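PDB 3EC4: putative Acetyltransferase from the GNAT family from Novosphingobium aromaticivorans DSM 12444, which probably acts as an acyltransferase of the GNAT family, most likely passing an acetyl group from a cofactor to an acceptor not yet identified. Local coordinates for residues 11-16 against 42-47; 35-40 against 128-133; 65-70 against 217-222; 84-89 against 192-197; 113-118 against 144-149. All blocks are in the same frame, centred on the assembly; numbering follows the deposited sequence.

Overall arrangement
Contacts 3 and 4 join neighbouring strands of the same large mixed sheet: 84-89 pairs with 192-197 in its buried interior, whereas 65-70 lies at one edge, where the ladder against 217-222 soon gives way to threonine hydroxyls and waters. Contact 5 is buried too but wholly apolar, a helix laid across a more distant strand of that sheet. Contacts 1 and 2 involve the small two-stranded sheet 30-32/41-43: in contact 1 an indole packs at the end of strand 41-43, and in contact 2 the loop between the two strands leans, partly buried, on residues 128-133. Pro11 reaches from contact 1 to Met219 and Tyr194, tying it to contacts 3 and 4.

Contact 1: 11-16 against 42-47; sequences PVWNSL and AAAPGA
Helix 11-17 approaches the end of strand 41-43 at essentially one place, with the CA atoms of Trp13 and Ala42 5.3 Å apart, after which the chain leaves the strand and folds into a type II beta turn from Ala44 to Ala47. Trp13 carries the contact. With CG anti to the backbone N (chi1 -179°), its indole reaches out along the departing chain, six-membered ring leading. CZ3 of Trp13 comes within 3.3 Å of Ala44 N, and CH2 of Trp13 lies 3.7 Å from Ala44 CB, while Ala43 O sits over one ring face, toward the rim. The Ala42 methyl lodges near the ring plane at its edge, its CB 3.8 Å from Trp13 CB and 3.9 Å from Val12 CG1. Arg10 and Arg31 both make cation-pi contacts with the indole; Arg10 also bonds Ala43 O, and Arg31 bonds Trp13 O. An alanine in place of Trp13 would probably deprive Ala43 and Ala44 of their apolar cover and both arginines of their aromatic partner. The arrangement is that of a short N-terminal helix packed through an aromatic residue onto a two-stranded antiparallel sheet, 30-32 with 41-43.

Contact 2: 35-40 against 128-133; sequences PAYGPF and TWRYGQ
A T-shaped tyrosine pair and a hydroxyl-to-carbonyl bond join two loops here, one connecting the strands of the small antiparallel sheet 30-32/41-43, the other leading through a 3-10 segment into strand 134-139 of the acetyltransferase domain. The backbones come closest at Tyr37 and Thr128, whose CA atoms are 4.2 Å apart. Thr128 OG1 lies anti to its own carbonyl carbon and donates to Tyr37 O at 2.7 Å, approaching from above the carbonyl plane, 49° out of it. Thr128 OG1 also accepts from Ala125 N, so two partners grip the hydroxyl and fix the rotation of the threonine. Beside this bond the Tyr37 ring presents its edge to the face of Tyr131, with centroids 5.5 Å apart and planes at 85°. Tyr37 CD2 leads, 4.0 Å from Tyr131 CG and offset toward the rim of that ring. Tyr131 takes up its place with chi1 at -135°, well removed from a staggered value, which probably carries some torsional cost. Farther out, the Tyr37 and Arg130 side chains cross at about a right angle, Tyr37 OH lying 3.8 Å from Arg130 CB. A water in the plane of the Tyr37 ring, 2.6 Å from Tyr37 OH, ties the phenol to the second loop: the water donates to Arg130 O, also at 2.6 Å.

Contact 3: 65-70 against 217-222; sequences VEPEPV and RAMTAT
Pro67 and Arg217 cross obliquely at one end of this contact, the proline ring lying over one face of the guanidinium with CB 3.5 Å from Arg217 NH2. Arg217 gets there from a crowded first torsion (chi1 65°) and a bend at chi3; NH1 forms a salt bridge with Asp9, and NH2 donates to a water that lies within bonding reach of Ala218 O and Pro67 O. A glycine in place of Arg217, lacking the guanidinium, would probably leave the Pro67 ring less well covered and this end of the strand less firmly tied to Asp9. Two residues along the strand, the selenomethionine Met219 curls back through bends at chi2 and chi3, setting CE 3.6 Å from Glu66 C and SE 3.8 Å from Pro67 CA. Val65 crosses the same side chain at about a right angle. Glu66 and Thr220 form an antiparallel hydrogen-bonded pair, Glu66 N to Thr220 O at 3.0 Å and Thr220 N to Glu66 O at 2.8 Å, and the Glu66 carboxylate turns to a salt bridge with Arg10. Beyond Glu66 regular pairing stops and threonines take over. Thr220 lays CB against the Glu68-Pro69 peptide, while Thr222 OG1 accepts from Val70 N (3.1 Å, 167°) and from one water and donates to another. This is the edge of the mixed GNAT sheet, where outermost strand 61-66 runs antiparallel to strand 214-226 and then peels away.

Contact 4: 84-89 against 192-197; sequences LLQMIA and VPYLHS
Five backbone hydrogen bonds join these antiparallel strands, and they account for the inward-facing amides of residues 84-89. Leu85 and Ser197 form a hydrogen-bonded pair, with Leu85 N to Ser197 O at 2.8 Å and Ser197 N to Leu85 O at 2.9 Å. Met87 and Leu195 repeat the pattern, Met87 N reaching Leu195 O at 2.8 Å. Ala89 N donates to Pro193 O, also at 2.8 Å, but the tertiary amide nitrogen of Pro193 has no hydrogen to return the bond. The intervening Leu84, Gln86 and Ile88 use their backbones on strand 214-226 instead. Gln86 is fully engaged at its amide: NE2 donates to His196 NE2 at 3.0 Å (164°) and also to Leu8 O, while OE1 accepts from Arg216. The two side chains lie side by side, pointing the same way; His196 NE2 lies in the amide plane, but the donor stands 34° out of the imidazole plane. Acceptance at this nitrogen is consistent with a neutral imidazole protonated on ND1. Apolar contacts fill the rest. Ile88 CG1 meets Val192 CG1 at 3.5 Å, tighter than usual, and Met87 CB lies 4.0 Å from Leu195 CD1 on the face packed by helix 202-210. Strand 192-198 is thus paired antiparallel to 76-88 and, on its other edge, parallel to 157-165; such a parallel pair at the centre of a mixed sheet is a hallmark of the GNAT fold.

Contact 5: 113-118 against 144-149; sequences TALALA and AAMAGE
Between 113-118 and 144-149 the contact is purely van der Waals, the short helix and strand segments lying nearly perpendicular (87°) with their axes 9.3 Å apart at closest approach. Three side chains do the work. Met146, a selenomethionine, starts from the crowded position between its backbone N and carbonyl carbon (chi1 72°) and then runs fully extended, so that its terminal CE reaches the helix and rests 3.7 Å from Ala116 CB. Leu115 comes the other way, its CG anti to the backbone N, and the two chains slide past each other in opposite directions. CD2 of Leu115 settles 3.8 Å from Met146 CG, at the root of that side chain, and 3.9 Å from Ala145 CA, while SE of Met146 passes 4.2 Å from the same methyl. Each long side chain therefore touches its partner element near the backbone. The polar groups are spent separately. Thr113 OG1 is bonded to Val109 O and to Trp124 NE1, and Leu115 O takes a bond from Thr119 OG1. The strand's own backbone pairs on one edge with Val137 and Tyr135 and on the other with Cys164 and Trp166. Leu115 and Met146 also touch Cys164 of strand 157-165, whereas Ala144 and Ala145 point away from helix 109-118 onto Leu174 and Leu178, so the strand runs between helix 109-118 and helix 174-188.

Contact 1: 11-16 against 42-47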
# COMPACT_ATOMS: atom_id res chain seq x y z
N PRO A 11 1.02 1.55 10.62
CA PRO A 11 1.86 1.94 9.47
C PRO A 11 1.47 3.28 8.86
O PRO A 11 2.33 4.03 8.43
CB PRO A 11 1.73 0.75 8.49
CG PRO A 11 0.57 -0.03 8.96
CD PRO A 11 0.22 0.35 10.36
N VAL A 12 0.19 3.64 8.92
CA VAL A 12 -0.24 4.96 8.43
C VAL A 12 0.24 6.07 9.36
O VAL A 12 0.82 7.07 8.92
CB VAL A 12 -1.80 5.03 8.28
CG1 VAL A 12 -2.23 6.43 7.82
CG2 VAL A 12 -2.29 3.95 7.33
N TRP A 13 -0.07 5.91 10.65
CA TRP A 13 0.32 6.86 11.65
C TRP A 13 1.82 7.09 11.60
O TRP A 13 2.29 8.23 11.49
CB TRP A 13 -0.15 6.40 13.02
CG TRP A 13 0.19 7.35 14.16
CD1 TRP A 13 1.18 7.17 15.07
CD2 TRP A 13 -0.48 8.56 14.54
NE1 TRP A 13 1.18 8.18 15.99
CE2 TRP A 13 0.18 9.07 15.68
CE3 TRP A 13 -1.55 9.29 14.00
CZ2 TRP A 13 -0.20 10.26 16.30
CZ3 TRP A 13 -1.94 10.46 14.62
CH2 TRP A 13 -1.24 10.95 15.76
N ASN A 14 2.55 5.98 11.60
CA ASN A 14 3.98 6.08 11.76
C ASN A 14 4.69 6.59 10.50
O ASN A 14 5.64 7.37 10.61
CB ASN A 14 4.50 4.75 12.23
CG ASN A 14 4.16 4.49 13.67
OD1 ASN A 14 3.97 5.42 14.49
ND2 ASN A 14 4.11 3.23 14.02
N SER A 15 4.20 6.20 9.33
CA SER A 15 4.79 6.71 8.07
C SER A 15 4.58 8.22 7.96
O SER A 15 5.50 8.94 7.61
CB SER A 15 4.24 5.97 6.84
OG SER A 15 2.84 6.15 6.67
N LEU A 16 3.38 8.68 8.27
CA LEU A 16 3.04 10.10 8.15
C LEU A 16 3.64 11.00 9.23
O LEU A 16 3.75 12.21 9.04
CB LEU A 16 1.51 10.28 8.11
CG LEU A 16 0.79 9.69 6.91
CD1 LEU A 16 -0.75 9.85 7.10
CD2 LEU A 16 1.31 10.38 5.61
N ALA A 42 -5.04 8.50 10.04
CA ALA A 42 -4.85 7.91 11.35
C ALA A 42 -5.03 8.99 12.41
O ALA A 42 -4.77 10.19 12.16
CB ALA A 42 -3.46 7.25 11.47
N ALA A 43 -5.45 8.57 13.59
CA ALA A 43 -5.65 9.47 14.75
C ALA A 43 -4.77 9.06 15.94
O ALA A 43 -4.45 7.88 16.13
CB ALA A 43 -7.14 9.47 15.17
N ALA A 44 -4.41 10.04 16.76
CA ALA A 44 -3.70 9.73 17.99
C ALA A 44 -4.62 8.87 18.83
O ALA A 44 -5.82 9.01 18.75
CB ALA A 44 -3.33 11.03 18.77
N PRO A 45 -4.06 7.98 19.66
CA PRO A 45 -4.93 7.28 20.60
C PRO A 45 -5.75 8.29 21.42
O PRO A 45 -5.22 9.29 21.88
CB PRO A 45 -3.95 6.53 21.51
CG PRO A 45 -2.70 6.43 20.75
CD PRO A 45 -2.64 7.67 19.88
N GLY A 46 -7.05 8.05 21.55
CA GLY A 46 -7.94 8.96 22.25
C GLY A 46 -8.55 10.07 21.41
O GLY A 46 -9.56 10.65 21.81
N ALA A 47 -7.97 10.36 20.25
CA ALA A 47 -8.37 11.48 19.41
C ALA A 47 -9.19 11.10 18.16
O ALA A 47 -9.34 11.89 17.22
CB ALA A 47 -7.11 12.22 18.99

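Contact 2: 35-40 against 128-133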
# COMPACT_ATOMS: atom_id res chain seq x y z
N PRO A 35 -4.34 13.48 -0.37
CA PRO A 35 -5.25 12.74 -1.25
C PRO A 35 -4.75 12.43 -2.66
O PRO A 35 -5.28 11.48 -3.29
CB PRO A 35 -6.47 13.64 -1.32
CG PRO A 35 -6.41 14.43 -0.07
CD PRO A 35 -5.00 14.63 0.26
N ALA A 36 -3.76 13.18 -3.16
CA ALA A 36 -3.16 12.89 -4.44
C ALA A 36 -2.44 11.55 -4.39
O ALA A 36 -2.28 10.87 -5.41
CB ALA A 36 -2.18 14.01 -4.86
N TYR A 37 -1.94 11.21 -3.21
CA TYR A 37 -1.24 9.94 -3.00
C TYR A 37 -2.17 8.80 -2.60
O TYR A 37 -1.97 7.69 -3.01
CB TYR A 37 -0.14 10.10 -1.99
CG TYR A 37 1.04 10.89 -2.47
CD1 TYR A 37 0.99 12.26 -2.58
CD2 TYR A 37 2.24 10.26 -2.76
CE1 TYR A 37 2.11 13.01 -2.97
CE2 TYR A 37 3.37 10.99 -3.15
CZ TYR A 37 3.29 12.35 -3.26
OH TYR A 37 4.40 13.05 -3.69
N GLY A 38 -3.18 9.06 -1.79
CA GLY A 38 -4.05 7.97 -1.38
C GLY A 38 -5.01 8.38 -0.29
O GLY A 38 -5.01 9.54 0.13
N PRO A 39 -5.88 7.44 0.13
CA PRO A 39 -6.98 7.77 1.03
C PRO A 39 -6.73 7.56 2.55
O PRO A 39 -7.69 7.57 3.34
CB PRO A 39 -8.04 6.80 0.56
CG PRO A 39 -7.23 5.56 0.29
CD PRO A 39 -5.95 6.04 -0.32
N PHE A 40 -5.48 7.41 2.94
CA PHE A 40 -5.16 6.86 4.26
C PHE A 40 -5.15 7.97 5.33
O PHE A 40 -4.76 9.10 5.05
CB PHE A 40 -3.84 6.12 4.26
CG PHE A 40 -3.88 4.87 3.45
CD1 PHE A 40 -4.53 3.75 3.93
CD2 PHE A 40 -3.33 4.84 2.17
CE1 PHE A 40 -4.60 2.62 3.19
CE2 PHE A 40 -3.43 3.70 1.41
CZ PHE A 40 -4.06 2.60 1.92
N THR A 128 -0.40 8.68 -6.84
CA THR A 128 0.07 7.47 -6.15
C THR A 128 1.40 6.96 -6.76
O THR A 128 2.25 6.43 -6.04
CB THR A 128 -1.01 6.38 -6.17
OG1 THR A 128 -2.21 6.88 -5.56
CG2 THR A 128 -0.53 5.12 -5.44
N TRP A 129 1.60 7.14 -8.06
CA TRP A 129 2.85 6.71 -8.70
C TRP A 129 4.04 7.44 -8.14
O TRP A 129 5.18 7.01 -8.36
CB TRP A 129 2.79 6.92 -10.21
CG TRP A 129 2.74 8.40 -10.66
CD1 TRP A 129 1.63 9.21 -10.74
CD2 TRP A 129 3.84 9.19 -11.07
NE1 TRP A 129 1.98 10.43 -11.19
CE2 TRP A 129 3.34 10.46 -11.41
CE3 TRP A 129 5.22 8.95 -11.24
CZ2 TRP A 129 4.16 11.50 -11.87
CZ3 TRP A 129 6.03 9.98 -11.69
CH2 TRP A 129 5.50 11.23 -12.00
N ARG A 130 3.83 8.60 -7.50
CA ARG A 130 4.95 9.33 -6.91
C ARG A 130 5.35 8.82 -5.53
O ARG A 130 6.31 9.36 -4.96
CB ARG A 130 4.68 10.83 -6.80
CG ARG A 130 4.19 11.52 -8.05
CD ARG A 130 4.19 13.02 -7.85
NE ARG A 130 4.04 13.70 -9.14
CZ ARG A 130 2.87 14.05 -9.68
NH1 ARG A 130 1.72 13.80 -9.05
NH2 ARG A 130 2.85 14.66 -10.86
N TYR A 131 4.66 7.81 -5.01
CA TYR A 131 4.86 7.35 -3.61
C TYR A 131 6.25 6.75 -3.48
O TYR A 131 6.87 6.83 -2.42
CB TYR A 131 3.80 6.33 -3.23
CG TYR A 131 3.13 6.47 -1.90
CD1 TYR A 131 3.86 6.73 -0.74
CD2 TYR A 131 1.76 6.32 -1.79
CE1 TYR A 131 3.20 6.82 0.50
CE2 TYR A 131 1.11 6.40 -0.59
CZ TYR A 131 1.83 6.66 0.55
OH TYR A 131 1.17 6.73 1.76
N GLY A 132 6.73 6.15 -4.56
CA GLY A 132 8.06 5.56 -4.63
C GLY A 132 8.31 4.94 -5.99
O GLY A 132 7.64 5.27 -6.97
N GLN A 133 9.27 4.02 -6.04
CA GLN A 133 9.67 3.40 -7.31
C GLN A 133 8.62 2.42 -7.77
O GLN A 133 8.19 1.56 -7.01
CB GLN A 133 10.98 2.65 -7.15
CG GLN A 133 11.53 2.07 -8.47
CD GLN A 133 11.94 3.14 -9.44
OE1 GLN A 133 12.69 4.04 -9.08
NE2 GLN A 133 11.44 3.05 -10.68
O HOH W 1 6.67 11.77 -4.03

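Contact 3: 65-70 against 217-222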
# COMPACT_ATOMS: atom_id res chain seq x y z
N VAL A 65 -5.51 1.77 8.73
CA VAL A 65 -4.78 0.48 8.82
C VAL A 65 -4.25 0.42 10.24
O VAL A 65 -3.34 1.19 10.59
CB VAL A 65 -3.67 0.32 7.75
CG1 VAL A 65 -3.03 -1.05 7.89
CG2 VAL A 65 -4.28 0.51 6.34
N GLU A 66 -4.89 -0.41 11.06
CA GLU A 66 -4.62 -0.50 12.49
C GLU A 66 -4.67 -1.93 12.93
O GLU A 66 -5.11 -2.78 12.18
CB GLU A 66 -5.62 0.34 13.27
CG GLU A 66 -5.67 1.81 12.82
CD GLU A 66 -4.47 2.65 13.26
OE1 GLU A 66 -3.72 2.21 14.14
OE2 GLU A 66 -4.29 3.80 12.74
N PRO A 67 -4.22 -2.23 14.16
CA PRO A 67 -4.36 -3.64 14.57
C PRO A 67 -5.84 -4.13 14.63
O PRO A 67 -6.12 -5.22 14.14
CB PRO A 67 -3.66 -3.67 15.95
CG PRO A 67 -2.65 -2.56 15.89
CD PRO A 67 -3.43 -1.45 15.13
N GLU A 68 -6.77 -3.30 15.10
CA GLU A 68 -8.17 -3.68 15.25
C GLU A 68 -9.09 -2.79 14.37
O GLU A 68 -8.67 -1.71 13.95
CB GLU A 68 -8.54 -3.53 16.71
CG GLU A 68 -7.67 -4.39 17.61
CD GLU A 68 -7.78 -5.89 17.30
OE1 GLU A 68 -8.84 -6.30 16.76
OE2 GLU A 68 -6.81 -6.65 17.58
N PRO A 69 -10.35 -3.23 14.14
CA PRO A 69 -11.29 -2.33 13.51
C PRO A 69 -11.32 -0.99 14.25
O PRO A 69 -11.24 -0.96 15.49
CB PRO A 69 -12.63 -3.05 13.73
CG PRO A 69 -12.25 -4.50 13.79
CD PRO A 69 -10.98 -4.51 14.51
N VAL A 70 -11.43 0.09 13.49
CA VAL A 70 -11.71 1.41 14.06
C VAL A 70 -13.23 1.62 14.16
O VAL A 70 -13.98 1.48 13.17
CB VAL A 70 -11.04 2.53 13.23
CG1 VAL A 70 -11.36 3.89 13.85
CG2 VAL A 70 -9.51 2.30 13.14
N ARG A 217 1.80 -10.26 11.67
CA ARG A 217 0.62 -10.20 12.51
C ARG A 217 -0.60 -9.87 11.68
O ARG A 217 -0.52 -9.37 10.55
CB ARG A 217 0.78 -9.16 13.62
CG ARG A 217 0.88 -7.74 13.15
CD ARG A 217 0.73 -6.69 14.28
NE ARG A 217 -0.47 -6.85 15.09
CZ ARG A 217 -0.69 -6.26 16.25
NH1 ARG A 217 0.19 -5.41 16.79
NH2 ARG A 217 -1.81 -6.52 16.87
N ALA A 218 -1.75 -10.12 12.30
CA ALA A 218 -3.02 -9.68 11.75
C ALA A 218 -3.18 -8.19 11.94
O ALA A 218 -2.73 -7.59 12.95
CB ALA A 218 -4.19 -10.44 12.41
N MSE A 219 -3.80 -7.57 10.93
CA MSE A 219 -4.18 -6.16 10.98
C MSE A 219 -5.60 -6.02 10.43
O MSE A 219 -6.19 -6.98 9.93
CB MSE A 219 -3.20 -5.28 10.18
CG MSE A 219 -1.74 -5.37 10.64
SE MSE A 219 -1.45 -4.36 12.24
CE MSE A 219 -1.46 -2.62 11.42
N THR A 220 -6.15 -4.82 10.53
CA THR A 220 -7.47 -4.49 9.98
C THR A 220 -7.46 -3.16 9.24
O THR A 220 -7.03 -2.13 9.80
CB THR A 220 -8.51 -4.40 11.09
OG1 THR A 220 -8.43 -5.59 11.90
CG2 THR A 220 -9.92 -4.24 10.54
N ALA A 221 -7.97 -3.21 8.01
CA ALA A 221 -8.24 -2.00 7.22
C ALA A 221 -9.70 -1.62 7.44
O ALA A 221 -10.59 -2.46 7.21
CB ALA A 221 -8.00 -2.27 5.73
N THR A 222 -9.92 -0.40 7.90
CA THR A 222 -11.29 0.16 8.06
C THR A 222 -11.52 1.32 7.08
O THR A 222 -10.69 2.22 6.98
CB THR A 222 -11.54 0.67 9.49
OG1 THR A 222 -11.49 -0.41 10.46
CG2 THR A 222 -12.85 1.42 9.58
O HOH W 2 -4.29 -7.54 15.36
O HOH W 3 -8.91 -0.78 11.34
O HOH W 4 -14.17 -0.83 11.55

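Contact 4: 84-89 against 192-197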
# COMPACT_ATOMS: atom_id res chain seq x y z
N LEU A 84 -6.66 -8.16 7.42
CA LEU A 84 -5.38 -8.29 6.70
C LEU A 84 -4.40 -9.21 7.41
O LEU A 84 -4.44 -9.37 8.63
CB LEU A 84 -4.70 -6.92 6.57
CG LEU A 84 -5.54 -5.80 6.01
CD1 LEU A 84 -4.73 -4.47 6.03
CD2 LEU A 84 -6.08 -6.14 4.59
N LEU A 85 -3.45 -9.73 6.63
CA LEU A 85 -2.29 -10.40 7.20
C LEU A 85 -1.13 -9.51 6.81
O LEU A 85 -0.89 -9.29 5.61
CB LEU A 85 -2.11 -11.82 6.64
CG LEU A 85 -0.85 -12.56 7.17
CD1 LEU A 85 -0.88 -12.79 8.69
CD2 LEU A 85 -0.59 -13.86 6.42
N GLN A 86 -0.44 -8.97 7.80
CA GLN A 86 0.79 -8.21 7.53
C GLN A 86 2.00 -9.12 7.51
O GLN A 86 2.16 -9.95 8.40
CB GLN A 86 0.95 -7.12 8.59
CG GLN A 86 2.11 -6.19 8.32
CD GLN A 86 2.30 -5.22 9.49
OE1 GLN A 86 2.96 -5.57 10.45
NE2 GLN A 86 1.69 -4.05 9.43
N MSE A 87 2.85 -8.96 6.49
CA MSE A 87 4.01 -9.85 6.23
C MSE A 87 5.30 -9.05 6.08
O MSE A 87 5.27 -7.92 5.65
CB MSE A 87 3.78 -10.72 4.98
CG MSE A 87 2.46 -11.42 5.03
SE MSE A 87 2.13 -12.63 3.60
CE MSE A 87 3.25 -14.12 4.16
N ILE A 88 6.41 -9.66 6.47
CA ILE A 88 7.71 -9.02 6.47
C ILE A 88 8.72 -9.91 5.78
O ILE A 88 8.71 -11.12 5.95
CB ILE A 88 8.12 -8.63 7.94
CG1 ILE A 88 9.31 -7.67 7.98
CG2 ILE A 88 8.38 -9.84 8.79
CD1 ILE A 88 9.53 -7.07 9.42
N ALA A 89 9.62 -9.29 5.03
CA ALA A 89 10.70 -10.03 4.39
C ALA A 89 12.03 -9.62 5.02
O ALA A 89 12.76 -8.82 4.44
CB ALA A 89 10.71 -9.82 2.86
N VAL A 192 13.93 -3.20 4.94
CA VAL A 192 13.18 -4.40 5.07
C VAL A 192 11.78 -4.22 4.41
O VAL A 192 10.98 -3.31 4.79
CB VAL A 192 13.01 -4.79 6.58
CG1 VAL A 192 12.07 -6.00 6.72
CG2 VAL A 192 14.37 -4.99 7.34
N PRO A 193 11.47 -5.06 3.40
CA PRO A 193 10.15 -5.07 2.80
C PRO A 193 9.11 -5.60 3.73
O PRO A 193 9.37 -6.52 4.50
CB PRO A 193 10.30 -6.03 1.59
CG PRO A 193 11.78 -6.14 1.35
CD PRO A 193 12.40 -5.99 2.69
N TYR A 194 7.92 -5.02 3.64
CA TYR A 194 6.70 -5.57 4.25
C TYR A 194 5.52 -5.34 3.32
O TYR A 194 5.59 -4.52 2.40
CB TYR A 194 6.47 -4.95 5.63
CG TYR A 194 5.82 -3.60 5.59
CD1 TYR A 194 6.56 -2.46 5.34
CD2 TYR A 194 4.47 -3.47 5.87
CE1 TYR A 194 5.93 -1.21 5.29
CE2 TYR A 194 3.86 -2.26 5.84
CZ TYR A 194 4.60 -1.12 5.55
OH TYR A 194 3.98 0.11 5.53
N LEU A 195 4.41 -6.02 3.57
CA LEU A 195 3.21 -5.84 2.80
C LEU A 195 2.04 -6.31 3.59
O LEU A 195 2.19 -6.94 4.62
CB LEU A 195 3.29 -6.58 1.46
CG LEU A 195 3.53 -8.11 1.51
CD1 LEU A 195 2.24 -8.86 1.83
CD2 LEU A 195 4.16 -8.64 0.20
N HIS A 196 0.87 -5.96 3.12
CA HIS A 196 -0.38 -6.51 3.62
C HIS A 196 -1.04 -7.31 2.54
O HIS A 196 -1.05 -6.89 1.37
CB HIS A 196 -1.36 -5.41 4.07
CG HIS A 196 -0.87 -4.58 5.22
ND1 HIS A 196 -0.28 -3.35 5.05
CD2 HIS A 196 -0.84 -4.83 6.56
CE1 HIS A 196 0.08 -2.86 6.23
NE2 HIS A 196 -0.26 -3.74 7.16
N SER A 197 -1.61 -8.46 2.91
CA SER A 197 -2.55 -9.18 2.05
C SER A 197 -3.90 -9.14 2.73
O SER A 197 -3.93 -9.13 3.92
CB SER A 197 -2.12 -10.63 1.96
OG SER A 197 -2.95 -11.39 1.07

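Contact 5: 113-118 against 144-149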
# COMPACT_ATOMS: atom_id res chain seq x y z
N THR A 113 -2.28 4.18 -14.70
CA THR A 113 -3.63 4.52 -14.25
C THR A 113 -4.72 3.60 -14.80
O THR A 113 -5.60 3.16 -14.06
CB THR A 113 -3.89 5.99 -14.54
OG1 THR A 113 -3.06 6.76 -13.67
CG2 THR A 113 -5.38 6.31 -14.28
N ALA A 114 -4.71 3.33 -16.10
CA ALA A 114 -5.68 2.42 -16.69
C ALA A 114 -5.60 1.05 -16.02
O ALA A 114 -6.63 0.47 -15.65
CB ALA A 114 -5.46 2.24 -18.14
N LEU A 115 -4.38 0.53 -15.90
CA LEU A 115 -4.17 -0.80 -15.27
C LEU A 115 -4.68 -0.84 -13.83
O LEU A 115 -5.46 -1.74 -13.46
CB LEU A 115 -2.68 -1.19 -15.35
CG LEU A 115 -2.19 -2.44 -14.61
CD1 LEU A 115 -2.88 -3.74 -15.08
CD2 LEU A 115 -0.63 -2.52 -14.83
N ALA A 116 -4.29 0.17 -13.04
CA ALA A 116 -4.68 0.24 -11.67
C ALA A 116 -6.20 0.32 -11.49
O ALA A 116 -6.77 -0.38 -10.64
CB ALA A 116 -4.01 1.42 -10.99
N LEU A 117 -6.86 1.17 -12.27
CA LEU A 117 -8.31 1.34 -12.12
C LEU A 117 -9.09 0.07 -12.54
O LEU A 117 -10.17 -0.18 -12.01
CB LEU A 117 -8.78 2.59 -12.88
CG LEU A 117 -8.22 3.94 -12.36
CD1 LEU A 117 -8.76 5.13 -13.19
CD2 LEU A 117 -8.50 4.16 -10.87
N ALA A 118 -8.54 -0.73 -13.45
CA ALA A 118 -9.13 -1.96 -13.95
C ALA A 118 -8.90 -3.22 -13.08
O ALA A 118 -9.56 -4.24 -13.27
CB ALA A 118 -8.58 -2.24 -15.32
N ALA A 144 1.95 -4.64 -19.18
CA ALA A 144 1.25 -5.87 -18.78
C ALA A 144 0.92 -5.93 -17.29
O ALA A 144 -0.08 -6.47 -16.89
CB ALA A 144 2.06 -7.05 -19.18
N ALA A 145 1.82 -5.38 -16.48
CA ALA A 145 1.80 -5.58 -15.04
C ALA A 145 2.75 -4.57 -14.44
O ALA A 145 3.67 -4.11 -15.10
CB ALA A 145 2.28 -6.99 -14.66
N MSE A 146 2.51 -4.27 -13.18
CA MSE A 146 3.37 -3.36 -12.43
C MSE A 146 3.40 -3.68 -10.94
O MSE A 146 2.55 -4.45 -10.42
CB MSE A 146 2.94 -1.91 -12.64
CG MSE A 146 1.67 -1.60 -11.96
SE MSE A 146 1.12 0.24 -12.24
CE MSE A 146 -0.54 0.20 -11.35
N ALA A 147 4.35 -3.06 -10.25
CA ALA A 147 4.43 -3.10 -8.79
C ALA A 147 5.30 -1.94 -8.34
O ALA A 147 6.16 -1.47 -9.08
CB ALA A 147 5.00 -4.42 -8.24
N GLY A 148 5.10 -1.53 -7.10
CA GLY A 148 5.79 -0.38 -6.58
C GLY A 148 6.00 -0.39 -5.09
O GLY A 148 5.77 -1.41 -4.39
N GLU A 149 6.39 0.77 -4.63
CA GLU A 149 6.63 1.07 -3.23
C GLU A 149 5.58 2.02 -2.69
O GLU A 149 5.13 2.91 -3.40
CB GLU A 149 7.98 1.73 -3.06
CG GLU A 149 9.12 0.93 -3.66
CD GLU A 149 10.44 1.64 -3.60
OE1 GLU A 149 10.48 2.87 -3.77
OE2 GLU A 149 11.47 0.94 -3.42